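Local coordinates for ankyrin repeat and SOCS BOX protein 11 (PDB 4UUC), which serves as the substrate-recognition subunit of a cullin-5-RING E3 ubiquitin ligase, marking proteins such as BIK for proteasomal degradation, here represented by its ankyrin repeat domain, at residues R5-A13 / L32-E43; L171-V180 / S202-V213. All coordinates share one frame; numbering follows the deposited sequence.

Contact 1 of 2, residues R5-A13 / L32-E43; sequences RSPLHEAAA and LVTINRVSSLHE
Arg5 and Glu43 carry the charged part of this contact. The guanidinium takes the carboxylate side-on: Arg5 NE donates to Glu43 OE2 at 2.9 Å, and Arg5 NH2 to Glu43 OE1 at 2.9 Å and nearly straight (173°). Both oxygens are met on their syn side, although the two planes are turned 39° apart. Glu10 OE1 receives the end-on pair NH1 and NH2 of the same arginine, completing a salt-bridge network.

The other hydrogen bonds centre on His9. Ser6-Pro7-Leu8-His9 follows the ankyrin T/S-P-L-H motif, within which Ser6 OG is hydrogen-bonded to His9 ND1. With chi1 at -80°, the imidazole swings beside its own backbone N and reaches Val38, between the Thr34-Arg37 turn and helix 40-46. There His9 NE2 donates to Val38 O (2.8 Å), tying ANK 1 to the start of ANK 2.

In the van der Waals packing, Ser40 OG lies over one face of the His9 ring, and Ala12 CB sits 3.3 Å from Ser40 O; such small residues let the two helices come close.

With both ring nitrogens engaged, the buried imidazole has its rotation fixed, while the two carboxylates flanking Arg5 would probably stabilise its positive charge.

Contact 2 of 2, residues L171-V180 / S202-V213; sequences LHAAARQSNV and SALDLAAPKSSV
Leu206 lies across His172 at about a right angle, its CD1 meeting the ring edge at His172 CD2 (3.5 Å). The same methyl sits 3.7 Å above the guanidinium plane of Arg176, offset toward the rim, so one branched side chain serves both a ring edge and a flat cationic face. Leu206 CG stands beside its backbone N (chi1 -66°), which brings the isobutyl group against helix 170-175. Arg176, with an extended chain, has its charge met by Asp168.

Alanines suit the middle, where the backbones are close: Ala175 CB lies 4.0 Å from Ala203 CB and 3.2 Å from Ala203 O. Leu171 CD2 also packs on Ala203 CB.

Val213 splits its branches, CG1 facing Ala175 O at 3.8 Å and CG2 turning to Gln177 O. Val180 CG2 rests on Ser212 CB. No direct hydrogen bond crosses the contact; instead one water donates to Ala175 O and Gln177 O and accepts from Ala208 N, joining the end region of helix 170-175 to the chain after helix 203-206.

Side-by-side first helices with small residues between them, each followed by a short connection (a type II turn at Ala208-Ser211) into a second helix, are the hallmark of stacked ankyrin repeats, here ANK 6 against this domain's last helix pair.

Overall arrangement
From the N terminus the chain runs through helix 7-14 and helix 17-26, then turns back along 32-43, where contact 1 closes a loop holding 18 residues between its segments and joins ANK 1 to the start of ANK 2. Successive helix pairs follow until helix 170-175 in ANK 6. Contact 2 then closes a second loop, of 21 residues, tying that helix and the loop after it to helix 203-206 and the start of helix 212-220. The two closures are in series and neither nest nor cross. The centres of the two contacts lie 43 Å apart on opposite sides of the chain's centre. Each contact joins neighbouring helix pairs near one end of the elongated repeat stack.

Contact 1 of 2, residues R5-A13 / L32-E43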
loop_
_atom_site.group_PDB
_atom_site.type_symbol
_atom_site.label_atom_id
_atom_site.label_comp_id
_atom_site.label_asym_id
_atom_site.label_seq_id
_atom_site.Cartn_x
_atom_site.Cartn_y
_atom_site.Cartn_z
ATOM N N ARG A 5 -27.653 -4.690 0.209
ATOM C CA ARG A 5 -26.881 -4.368 -0.990
ATOM C C ARG A 5 -27.813 -4.101 -2.171
ATOM O O ARG A 5 -28.779 -4.834 -2.386
ATOM C CB ARG A 5 -25.910 -5.500 -1.320
ATOM C CG ARG A 5 -24.830 -5.113 -2.313
ATOM C CD ARG A 5 -23.715 -6.148 -2.354
ATOM N NE ARG A 5 -22.702 -5.830 -3.362
ATOM C CZ ARG A 5 -22.768 -6.187 -4.641
ATOM N NH1 ARG A 5 -23.804 -6.881 -5.094
ATOM N NH2 ARG A 5 -21.794 -5.846 -5.473
ATOM N N SER A 6 -27.513 -3.052 -2.932
ATOM C CA SER A 6 -28.431 -2.544 -3.947
ATOM C C SER A 6 -27.958 -2.767 -5.384
ATOM O O SER A 6 -26.805 -3.149 -5.623
ATOM C CB SER A 6 -28.649 -1.050 -3.728
ATOM O OG SER A 6 -27.464 -0.329 -4.017
ATOM N N PRO A 7 -28.850 -2.517 -6.353
ATOM C CA PRO A 7 -28.432 -2.523 -7.759
ATOM C C PRO A 7 -27.279 -1.557 -8.046
ATOM O O PRO A 7 -26.406 -1.878 -8.852
ATOM C CB PRO A 7 -29.704 -2.101 -8.496
ATOM C CG PRO A 7 -30.811 -2.630 -7.628
ATOM C CD PRO A 7 -30.319 -2.457 -6.217
ATOM N N LEU A 8 -27.271 -0.396 -7.397
ATOM C CA LEU A 8 -26.181 0.558 -7.582
ATOM C C LEU A 8 -24.840 -0.036 -7.139
ATOM O O LEU A 8 -23.827 0.147 -7.817
ATOM C CB LEU A 8 -26.458 1.852 -6.816
ATOM C CG LEU A 8 -25.484 3.004 -7.089
ATOM C CD1 LEU A 8 -25.585 3.485 -8.532
ATOM C CD2 LEU A 8 -25.726 4.159 -6.135
ATOM N N HIS A 9 -24.834 -0.741 -6.008
ATOM C CA HIS A 9 -23.627 -1.411 -5.519
ATOM C C HIS A 9 -23.083 -2.363 -6.578
ATOM O O HIS A 9 -21.878 -2.420 -6.827
ATOM C CB HIS A 9 -23.908 -2.204 -4.235
ATOM C CG HIS A 9 -23.956 -1.374 -2.989
ATOM N ND1 HIS A 9 -25.078 -0.672 -2.602
ATOM C CD2 HIS A 9 -23.033 -1.172 -2.018
ATOM C CE1 HIS A 9 -24.838 -0.056 -1.458
ATOM N NE2 HIS A 9 -23.604 -0.343 -1.083
ATOM N N GLU A 10 -23.990 -3.119 -7.189
ATOM C CA GLU A 10 -23.623 -4.128 -8.173
ATOM C C GLU A 10 -23.115 -3.489 -9.461
ATOM O O GLU A 10 -22.127 -3.949 -10.036
ATOM C CB GLU A 10 -24.821 -5.041 -8.468
ATOM C CG GLU A 10 -24.574 -6.087 -9.547
ATOM C CD GLU A 10 -23.494 -7.098 -9.178
ATOM O OE1 GLU A 10 -23.124 -7.185 -7.986
ATOM O OE2 GLU A 10 -23.015 -7.811 -10.089
ATOM N N ALA A 11 -23.789 -2.439 -9.925
ATOM C CA ALA A 11 -23.328 -1.730 -11.116
ATOM C C ALA A 11 -21.929 -1.170 -10.867
ATOM O O ALA A 11 -21.043 -1.262 -11.721
ATOM C CB ALA A 11 -24.289 -0.616 -11.497
ATOM N N ALA A 12 -21.729 -0.611 -9.680
ATOM C CA ALA A 12 -20.434 -0.045 -9.313
ATOM C C ALA A 12 -19.348 -1.115 -9.239
ATOM O O ALA A 12 -18.223 -0.899 -9.694
ATOM C CB ALA A 12 -20.539 0.688 -7.985
ATOM N N ALA A 13 -19.678 -2.265 -8.660
ATOM C CA ALA A 13 -18.707 -3.343 -8.507
ATOM C C ALA A 13 -18.251 -3.880 -9.865
ATOM O O ALA A 13 -17.080 -4.214 -10.046
ATOM C CB ALA A 13 -19.295 -4.466 -7.673
ATOM N N LEU A 32 -26.355 4.946 0.188
ATOM C CA LEU A 32 -26.823 3.742 0.866
ATOM C C LEU A 32 -25.653 2.808 1.142
ATOM O O LEU A 32 -24.832 2.554 0.256
ATOM C CB LEU A 32 -27.884 3.027 0.026
ATOM C CG LEU A 32 -28.350 1.654 0.526
ATOM C CD1 LEU A 32 -29.066 1.778 1.857
ATOM C CD2 LEU A 32 -29.245 0.980 -0.497
ATOM N N VAL A 33 -25.571 2.309 2.371
ATOM C CA VAL A 33 -24.515 1.379 2.740
ATOM C C VAL A 33 -25.090 0.044 3.187
ATOM O O VAL A 33 -26.264 -0.053 3.563
ATOM C CB VAL A 33 -23.606 1.951 3.859
ATOM C CG1 VAL A 33 -22.944 3.235 3.402
ATOM C CG2 VAL A 33 -24.397 2.186 5.146
ATOM N N THR A 34 -24.254 -0.987 3.127
ATOM C CA THR A 34 -24.622 -2.314 3.595
ATOM C C THR A 34 -24.467 -2.380 5.110
ATOM O O THR A 34 -24.126 -1.383 5.747
ATOM C CB THR A 34 -23.754 -3.404 2.948
ATOM O OG1 THR A 34 -22.400 -3.263 3.395
ATOM C CG2 THR A 34 -23.800 -3.297 1.426
ATOM N N ILE A 35 -24.711 -3.554 5.681
ATOM C CA ILE A 35 -24.571 -3.732 7.121
ATOM C C ILE A 35 -23.108 -3.579 7.528
ATOM O O ILE A 35 -22.812 -3.201 8.659
ATOM C CB ILE A 35 -25.107 -5.102 7.587
ATOM C CG1 ILE A 35 -24.437 -6.243 6.815
ATOM C CG2 ILE A 35 -26.618 -5.155 7.412
ATOM C CD1 ILE A 35 -24.780 -7.625 7.341
ATOM N N ASN A 36 -22.198 -3.858 6.598
ATOM C CA ASN A 36 -20.773 -3.634 6.837
ATOM C C ASN A 36 -20.361 -2.208 6.470
ATOM O O ASN A 36 -19.172 -1.899 6.382
ATOM C CB ASN A 36 -19.929 -4.642 6.050
ATOM C CG ASN A 36 -20.023 -6.051 6.611
ATOM O OD1 ASN A 36 -20.273 -6.246 7.801
ATOM N ND2 ASN A 36 -19.818 -7.043 5.753
ATOM N N ARG A 37 -21.358 -1.351 6.258
ATOM C CA ARG A 37 -21.149 0.062 5.943
ATOM C C ARG A 37 -20.339 0.248 4.654
ATOM O O ARG A 37 -19.535 1.173 4.539
ATOM C CB ARG A 37 -20.463 0.779 7.109
ATOM C CG ARG A 37 -21.287 0.771 8.383
ATOM C CD ARG A 37 -20.797 1.801 9.385
ATOM N NE ARG A 37 -21.616 1.800 10.594
ATOM C CZ ARG A 37 -22.824 2.350 10.683
ATOM N NH1 ARG A 37 -23.367 2.952 9.632
ATOM N NH2 ARG A 37 -23.495 2.297 11.827
ATOM N N VAL A 38 -20.577 -0.634 3.690
ATOM C CA VAL A 38 -19.968 -0.525 2.367
ATOM C C VAL A 38 -20.889 0.250 1.431
ATOM O O VAL A 38 -22.053 -0.117 1.247
ATOM C CB VAL A 38 -19.674 -1.915 1.766
ATOM C CG1 VAL A 38 -19.041 -1.784 0.382
ATOM C CG2 VAL A 38 -18.768 -2.717 2.697
ATOM N N SER A 39 -20.359 1.322 0.848
ATOM C CA SER A 39 -21.088 2.137 -0.118
ATOM C C SER A 39 -20.776 1.696 -1.549
ATOM O O SER A 39 -19.843 0.930 -1.784
ATOM C CB SER A 39 -20.729 3.613 0.048
ATOM O OG SER A 39 -19.437 3.885 -0.481
ATOM N N SER A 40 -21.550 2.197 -2.503
ATOM C CA SER A 40 -21.282 1.929 -3.913
ATOM C C SER A 40 -19.907 2.460 -4.318
ATOM O O SER A 40 -19.214 1.853 -5.139
ATOM C CB SER A 40 -22.370 2.547 -4.786
ATOM O OG SER A 40 -23.612 1.895 -4.568
ATOM N N LEU A 41 -19.503 3.584 -3.732
ATOM C CA LEU A 41 -18.181 4.145 -4.015
ATOM C C LEU A 41 -17.075 3.190 -3.573
ATOM O O LEU A 41 -16.089 3.009 -4.289
ATOM C CB LEU A 41 -18.004 5.502 -3.333
ATOM C CG LEU A 41 -16.645 6.175 -3.565
ATOM C CD1 LEU A 41 -16.403 6.428 -5.053
ATOM C CD2 LEU A 41 -16.540 7.470 -2.780
ATOM N N HIS A 42 -17.235 2.586 -2.395
ATOM C CA HIS A 42 -16.293 1.569 -1.929
ATOM C C HIS A 42 -16.126 0.476 -2.984
ATOM O O HIS A 42 -15.003 0.079 -3.300
ATOM C CB HIS A 42 -16.751 0.935 -0.607
ATOM C CG HIS A 42 -16.469 1.767 0.606
ATOM N ND1 HIS A 42 -17.470 2.268 1.410
ATOM C CD2 HIS A 42 -15.303 2.166 1.166
ATOM C CE1 HIS A 42 -16.934 2.947 2.408
ATOM N NE2 HIS A 42 -15.619 2.901 2.285
ATOM N N GLU A 43 -17.241 0.002 -3.541
ATOM C CA GLU A 43 -17.194 -1.101 -4.496
ATOM C C GLU A 43 -16.589 -0.679 -5.840
ATOM O O GLU A 43 -15.820 -1.437 -6.431
ATOM C CB GLU A 43 -18.592 -1.691 -4.696
ATOM C CG GLU A 43 -19.210 -2.159 -3.378
ATOM C CD GLU A 43 -19.935 -3.494 -3.448
ATOM O OE1 GLU A 43 -19.571 -4.351 -4.283
ATOM O OE2 GLU A 43 -20.878 -3.690 -2.647
#

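Contact 2 of 2, residues L171-V180 / S202-V213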
loop_
_atom_site.group_PDB
_atom_site.type_symbol
_atom_site.label_atom_id
_atom_site.label_comp_id
_atom_site.label_asym_id
_atom_site.label_seq_id
_atom_site.Cartn_x
_atom_site.Cartn_y
_atom_site.Cartn_z
ATOM N N LEU A 171 16.076 -4.815 5.833
ATOM C CA LEU A 171 17.059 -5.818 5.438
ATOM C C LEU A 171 16.738 -7.174 6.073
ATOM O O LEU A 171 16.907 -8.211 5.436
ATOM C CB LEU A 171 18.473 -5.376 5.821
ATOM C CG LEU A 171 19.610 -6.264 5.305
ATOM C CD1 LEU A 171 19.771 -6.135 3.788
ATOM C CD2 LEU A 171 20.910 -5.935 6.011
ATOM N N HIS A 172 16.277 -7.170 7.323
ATOM C CA HIS A 172 15.852 -8.410 7.969
ATOM C C HIS A 172 14.710 -9.047 7.191
ATOM O O HIS A 172 14.705 -10.255 6.961
ATOM C CB HIS A 172 15.411 -8.169 9.418
ATOM C CG HIS A 172 16.544 -7.958 10.372
ATOM N ND1 HIS A 172 16.814 -6.735 10.946
ATOM C CD2 HIS A 172 17.472 -8.814 10.859
ATOM C CE1 HIS A 172 17.864 -6.843 11.739
ATOM N NE2 HIS A 172 18.283 -8.095 11.704
ATOM N N ALA A 173 13.744 -8.227 6.789
ATOM C CA ALA A 173 12.616 -8.702 5.999
ATOM C C ALA A 173 13.095 -9.273 4.669
ATOM O O ALA A 173 12.656 -10.340 4.252
ATOM C CB ALA A 173 11.626 -7.586 5.758
ATOM N N ALA A 174 14.007 -8.560 4.016
ATOM C CA ALA A 174 14.532 -8.991 2.726
ATOM C C ALA A 174 15.296 -10.312 2.849
ATOM O O ALA A 174 15.265 -11.140 1.935
ATOM C CB ALA A 174 15.433 -7.909 2.132
ATOM N N ALA A 175 15.968 -10.503 3.980
ATOM C CA ALA A 175 16.768 -11.703 4.216
ATOM C C ALA A 175 15.905 -12.961 4.283
ATOM O O ALA A 175 16.374 -14.056 3.982
ATOM C CB ALA A 175 17.576 -11.550 5.497
ATOM N N ARG A 176 14.649 -12.800 4.692
ATOM C CA ARG A 176 13.724 -13.927 4.782
ATOM C C ARG A 176 13.109 -14.288 3.432
ATOM O O ARG A 176 12.479 -15.341 3.298
ATOM C CB ARG A 176 12.599 -13.620 5.769
ATOM C CG ARG A 176 13.040 -13.468 7.203
ATOM C CD ARG A 176 11.830 -13.482 8.122
ATOM N NE ARG A 176 12.157 -13.068 9.480
ATOM C CZ ARG A 176 12.192 -11.804 9.895
ATOM N NH1 ARG A 176 11.922 -10.811 9.057
ATOM N NH2 ARG A 176 12.497 -11.531 11.153
ATOM N N GLN A 177 13.272 -13.408 2.446
ATOM C CA GLN A 177 12.716 -13.631 1.112
ATOM C C GLN A 177 13.794 -14.163 0.166
ATOM O O GLN A 177 14.827 -14.660 0.614
ATOM C CB GLN A 177 12.106 -12.343 0.547
ATOM C CG GLN A 177 11.229 -11.563 1.515
ATOM C CD GLN A 177 10.217 -12.422 2.241
ATOM O OE1 GLN A 177 9.651 -13.357 1.671
ATOM N NE2 GLN A 177 9.983 -12.108 3.510
ATOM N N SER A 178 13.546 -14.048 -1.137
ATOM C CA SER A 178 14.395 -14.673 -2.148
ATOM C C SER A 178 14.888 -13.698 -3.221
ATOM O O SER A 178 15.301 -14.125 -4.304
ATOM C CB SER A 178 13.632 -15.821 -2.818
ATOM O OG SER A 178 13.242 -16.791 -1.861
ATOM N N ASN A 179 14.863 -12.400 -2.921
ATOM C CA ASN A 179 15.249 -11.381 -3.900
ATOM C C ASN A 179 16.599 -10.740 -3.602
ATOM O O ASN A 179 16.743 -9.968 -2.652
ATOM C CB ASN A 179 14.191 -10.284 -3.985
ATOM C CG ASN A 179 14.340 -9.441 -5.236
ATOM O OD1 ASN A 179 15.227 -8.596 -5.324
ATOM N ND2 ASN A 179 13.474 -9.679 -6.219
ATOM N N VAL A 180 17.574 -11.058 -4.447
ATOM C CA VAL A 180 18.936 -10.560 -4.316
ATOM C C VAL A 180 19.038 -9.071 -4.645
ATOM O O VAL A 180 19.786 -8.344 -3.987
ATOM C CB VAL A 180 19.897 -11.367 -5.229
ATOM C CG1 VAL A 180 21.261 -10.677 -5.377
ATOM C CG2 VAL A 180 20.077 -12.777 -4.690
ATOM N N SER A 202 20.774 -11.335 13.117
ATOM C CA SER A 202 21.202 -10.460 12.035
ATOM C C SER A 202 20.518 -10.890 10.739
ATOM O O SER A 202 19.951 -11.982 10.663
ATOM C CB SER A 202 22.715 -10.512 11.860
ATOM O OG SER A 202 23.098 -11.786 11.369
ATOM N N ALA A 203 20.576 -10.040 9.720
ATOM C CA ALA A 203 20.013 -10.391 8.422
ATOM C C ALA A 203 20.647 -11.685 7.908
ATOM O O ALA A 203 19.949 -12.579 7.432
ATOM C CB ALA A 203 20.214 -9.261 7.428
ATOM N N LEU A 204 21.966 -11.798 8.035
ATOM C CA LEU A 204 22.664 -13.001 7.599
ATOM C C LEU A 204 22.141 -14.244 8.327
ATOM O O LEU A 204 21.954 -15.292 7.711
ATOM C CB LEU A 204 24.171 -12.854 7.816
ATOM C CG LEU A 204 25.051 -14.000 7.303
ATOM C CD1 LEU A 204 24.908 -14.190 5.793
ATOM C CD2 LEU A 204 26.502 -13.744 7.673
ATOM N N ASP A 205 21.885 -14.122 9.629
ATOM C CA ASP A 205 21.332 -15.235 10.404
ATOM C C ASP A 205 20.000 -15.718 9.831
ATOM O O ASP A 205 19.684 -16.911 9.883
ATOM C CB ASP A 205 21.117 -14.838 11.873
ATOM C CG ASP A 205 22.412 -14.581 12.624
ATOM O OD1 ASP A 205 23.465 -15.137 12.247
ATOM O OD2 ASP A 205 22.365 -13.820 13.617
ATOM N N LEU A 206 19.211 -14.787 9.303
ATOM C CA LEU A 206 17.870 -15.101 8.816
ATOM C C LEU A 206 17.866 -15.735 7.431
ATOM O O LEU A 206 16.915 -16.427 7.069
ATOM C CB LEU A 206 17.009 -13.837 8.787
ATOM C CG LEU A 206 16.681 -13.218 10.147
ATOM C CD1 LEU A 206 16.019 -11.866 9.956
ATOM C CD2 LEU A 206 15.785 -14.141 10.963
ATOM N N ALA A 207 18.918 -15.494 6.653
ATOM C CA ALA A 207 18.968 -15.982 5.281
ATOM C C ALA A 207 19.043 -17.504 5.242
ATOM O O ALA A 207 19.687 -18.124 6.085
ATOM C CB ALA A 207 20.155 -15.372 4.544
ATOM N N ALA A 208 18.381 -18.095 4.253
ATOM C CA ALA A 208 18.393 -19.542 4.070
ATOM C C ALA A 208 19.791 -20.021 3.682
ATOM O O ALA A 208 20.414 -19.438 2.794
ATOM C CB ALA A 208 17.386 -19.943 3.011
ATOM N N PRO A 209 20.293 -21.076 4.351
ATOM C CA PRO A 209 21.635 -21.582 4.038
ATOM C C PRO A 209 21.833 -21.906 2.561
ATOM O O PRO A 209 20.940 -22.469 1.927
ATOM C CB PRO A 209 21.735 -22.855 4.883
ATOM C CG PRO A 209 20.830 -22.617 6.024
ATOM C CD PRO A 209 19.687 -21.812 5.477
ATOM N N LYS A 210 22.996 -21.532 2.034
ATOM C CA LYS A 210 23.382 -21.823 0.655
ATOM C C LYS A 210 22.465 -21.164 -0.378
ATOM O O LYS A 210 22.460 -21.555 -1.545
ATOM C CB LYS A 210 23.414 -23.338 0.425
ATOM C CG LYS A 210 24.332 -24.087 1.381
ATOM N N SER A 211 21.701 -20.161 0.046
ATOM C CA SER A 211 20.811 -19.449 -0.863
ATOM C C SER A 211 21.527 -18.270 -1.508
ATOM O O SER A 211 22.574 -17.834 -1.031
ATOM C CB SER A 211 19.563 -18.956 -0.125
ATOM O OG SER A 211 19.872 -17.875 0.743
ATOM N N SER A 212 20.955 -17.759 -2.591
ATOM C CA SER A 212 21.514 -16.601 -3.282
ATOM C C SER A 212 21.434 -15.355 -2.412
ATOM O O SER A 212 22.320 -14.508 -2.451
ATOM C CB SER A 212 20.785 -16.363 -4.604
ATOM O OG SER A 212 20.972 -17.455 -5.485
ATOM N N VAL A 213 20.365 -15.245 -1.627
ATOM C CA VAL A 213 20.226 -14.127 -0.700
ATOM C C VAL A 213 21.328 -14.181 0.362
ATOM O O VAL A 213 21.955 -13.163 0.663
ATOM C CB VAL A 213 18.832 -14.121 -0.040
ATOM C CG1 VAL A 213 18.805 -13.211 1.191
ATOM C CG2 VAL A 213 17.792 -13.668 -1.055
HETATM O O HOH W 1 16.474 -16.465 2.600
#